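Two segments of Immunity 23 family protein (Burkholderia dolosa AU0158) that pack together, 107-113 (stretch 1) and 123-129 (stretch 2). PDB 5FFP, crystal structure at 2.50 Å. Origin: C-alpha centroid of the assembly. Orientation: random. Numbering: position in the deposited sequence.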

# COMPACT_ATOMS: atom_id res chain seq x y z
N ASP A 107 14.87 5.64 -1.60
CA ASP A 107 14.57 7.01 -1.29
C ASP A 107 15.09 7.95 -2.37
O ASP A 107 14.56 9.04 -2.56
CB ASP A 107 15.07 7.37 0.12
CG ASP A 107 14.08 6.91 1.24
OD1 ASP A 107 13.15 6.13 0.94
OD2 ASP A 107 14.24 7.33 2.42
N GLU A 108 16.12 7.52 -3.08
CA GLU A 108 16.57 8.24 -4.27
C GLU A 108 15.70 7.93 -5.49
O GLU A 108 15.63 8.73 -6.42
CB GLU A 108 18.01 7.88 -4.60
CG GLU A 108 19.02 8.62 -3.77
CD GLU A 108 20.38 8.51 -4.39
OE1 GLU A 108 20.61 7.49 -5.09
OE2 GLU A 108 21.22 9.42 -4.17
N GLY A 109 15.10 6.76 -5.52
CA GLY A 109 14.25 6.38 -6.64
C GLY A 109 14.70 5.17 -7.41
O GLY A 109 14.28 4.97 -8.55
N TYR A 110 15.56 4.36 -6.81
CA TYR A 110 15.97 3.11 -7.43
C TYR A 110 15.11 2.05 -6.83
O TYR A 110 15.14 1.80 -5.64
CB TYR A 110 17.44 2.83 -7.21
CG TYR A 110 18.39 3.81 -7.90
CD1 TYR A 110 18.69 3.69 -9.25
CD2 TYR A 110 19.04 4.83 -7.18
CE1 TYR A 110 19.58 4.56 -9.87
CE2 TYR A 110 19.93 5.71 -7.79
CZ TYR A 110 20.20 5.58 -9.13
OH TYR A 110 21.07 6.45 -9.76
N TYR A 111 14.32 1.42 -7.68
CA TYR A 111 13.43 0.35 -7.26
C TYR A 111 13.98 -0.93 -7.82
O TYR A 111 14.15 -1.06 -9.03
CB TYR A 111 12.01 0.65 -7.71
CG TYR A 111 11.42 1.80 -6.90
CD1 TYR A 111 10.98 1.59 -5.60
CD2 TYR A 111 11.37 3.09 -7.41
CE1 TYR A 111 10.49 2.64 -4.83
CE2 TYR A 111 10.87 4.14 -6.65
CZ TYR A 111 10.43 3.91 -5.36
OH TYR A 111 9.93 4.93 -4.58
N ILE A 112 14.28 -1.87 -6.94
CA ILE A 112 15.03 -3.05 -7.31
C ILE A 112 14.32 -4.25 -6.76
O ILE A 112 14.12 -4.34 -5.55
CB ILE A 112 16.46 -2.97 -6.75
CG1 ILE A 112 17.20 -1.78 -7.37
CG2 ILE A 112 17.21 -4.26 -7.04
CD1 ILE A 112 18.34 -1.31 -6.52
N PHE A 113 13.94 -5.16 -7.65
CA PHE A 113 13.05 -6.24 -7.28
C PHE A 113 13.73 -7.58 -7.47
O PHE A 113 14.55 -7.73 -8.37
CB PHE A 113 11.77 -6.18 -8.10
CG PHE A 113 10.99 -4.88 -7.96
CD1 PHE A 113 10.09 -4.69 -6.91
CD2 PHE A 113 11.11 -3.89 -8.92
CE1 PHE A 113 9.37 -3.51 -6.79
CE2 PHE A 113 10.38 -2.71 -8.82
CZ PHE A 113 9.50 -2.52 -7.75
N LEU A 123 17.24 -9.96 -10.54
CA LEU A 123 17.08 -8.61 -10.05
C LEU A 123 16.56 -7.79 -11.20
O LEU A 123 17.13 -7.82 -12.29
CB LEU A 123 18.39 -8.01 -9.59
CG LEU A 123 18.91 -8.46 -8.24
CD1 LEU A 123 20.25 -7.80 -8.00
CD2 LEU A 123 17.91 -8.08 -7.15
N ILE A 124 15.47 -7.08 -10.96
CA ILE A 124 14.86 -6.24 -11.97
C ILE A 124 14.83 -4.85 -11.37
O ILE A 124 14.23 -4.63 -10.32
CB ILE A 124 13.43 -6.74 -12.29
CG1 ILE A 124 13.48 -8.23 -12.67
CG2 ILE A 124 12.77 -5.87 -13.38
CD1 ILE A 124 12.20 -8.80 -13.26
N TYR A 125 15.47 -3.91 -12.04
CA TYR A 125 15.72 -2.59 -11.49
C TYR A 125 15.43 -1.53 -12.53
O TYR A 125 15.46 -1.78 -13.75
CB TYR A 125 17.19 -2.48 -11.10
CG TYR A 125 18.15 -2.70 -12.27
CD1 TYR A 125 18.51 -1.63 -13.09
CD2 TYR A 125 18.67 -3.96 -12.56
CE1 TYR A 125 19.36 -1.81 -14.16
CE2 TYR A 125 19.53 -4.14 -13.63
CZ TYR A 125 19.85 -3.07 -14.44
OH TYR A 125 20.70 -3.20 -15.51
N GLY A 126 15.13 -0.34 -12.04
CA GLY A 126 14.99 0.85 -12.87
C GLY A 126 14.94 2.06 -11.96
O GLY A 126 15.01 1.94 -10.74
N PHE A 127 14.81 3.24 -12.55
CA PHE A 127 14.74 4.48 -11.80
C PHE A 127 13.33 5.07 -11.95
O PHE A 127 12.90 5.36 -13.06
CB PHE A 127 15.79 5.46 -12.31
CG PHE A 127 15.78 6.80 -11.61
CD1 PHE A 127 16.19 6.90 -10.29
CD2 PHE A 127 15.37 7.95 -12.27
CE1 PHE A 127 16.19 8.13 -9.64
CE2 PHE A 127 15.37 9.18 -11.63
CZ PHE A 127 15.78 9.27 -10.32
N LYS A 128 12.61 5.20 -10.83
CA LYS A 128 11.30 5.87 -10.80
C LYS A 128 10.31 5.22 -11.76
O LYS A 128 10.17 3.99 -11.72
CB LYS A 128 11.45 7.37 -11.09
CG LYS A 128 12.33 8.13 -10.10
CD LYS A 128 11.51 8.85 -9.03
CE LYS A 128 12.36 9.86 -8.29
NZ LYS A 128 11.52 10.82 -7.51
N GLU A 129 9.66 6.00 -12.63
CA GLU A 129 8.64 5.44 -13.52
C GLU A 129 9.19 5.19 -14.94
O GLU A 129 8.43 4.92 -15.86
CB GLU A 129 7.36 6.31 -13.54
CG GLU A 129 6.26 5.79 -12.61
CD GLU A 129 5.09 6.76 -12.40
OE1 GLU A 129 4.61 7.43 -13.35
OE2 GLU A 129 4.60 6.81 -11.25

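Where a weakly bonded helical turn gives way to a strand, G109 is the first residue to leave helical backbone angles, and it lies beneath the side chains of F127 and K128 in a place that admits no CB. An ideal CB here would fall 2.9 Å from F127 CE1 and 3.0 Å from K128 CE, and the positive phi of 118° would also jam it against the carbonyl oxygen of E108. Glycine answers both demands, and its own carbonyl opens the pairing: K128 N donates to G109 O at 2.8 Å, while F127 CA approaches the same oxygen at 3.3 Å in a CA-H...O contact.

From there the segments illustrate how an antiparallel pair is held mainly by its backbone. Y111 and G126 exchange two hydrogen bonds, Y111 N to G126 O and G126 N to Y111 O, both 3.2 Å. The next such pair is tighter, with F113 N to I124 O at 2.7 Å and I124 N to F113 O at 2.8 Å. Between these rungs the strands draw close, I112 CA and Y125 CA lying 4.3 Å apart, and CA-H...O contacts such as Y125 CA to Y111 O at 3.3 Å supplement the ladder.

Side chains alternate between faces. Y110, I112, Y125 and F127 share one. There the t rotamer of F127 directs its ring edge toward the face of Y110, with centroids 5.4 Å apart and planes at 57°. Branched I112 reaches two neighbours: CG1 lies 3.8 Å from Y125 CB, and CG2 lies 3.9 Å from L123 CD2. Y111, F113 and I124 occupy the other face, all buried, as suits large, mainly apolar groups; the hydroxyl of Y111 is satisfied elsewhere in the structure. Together the stretches bury 516 Å².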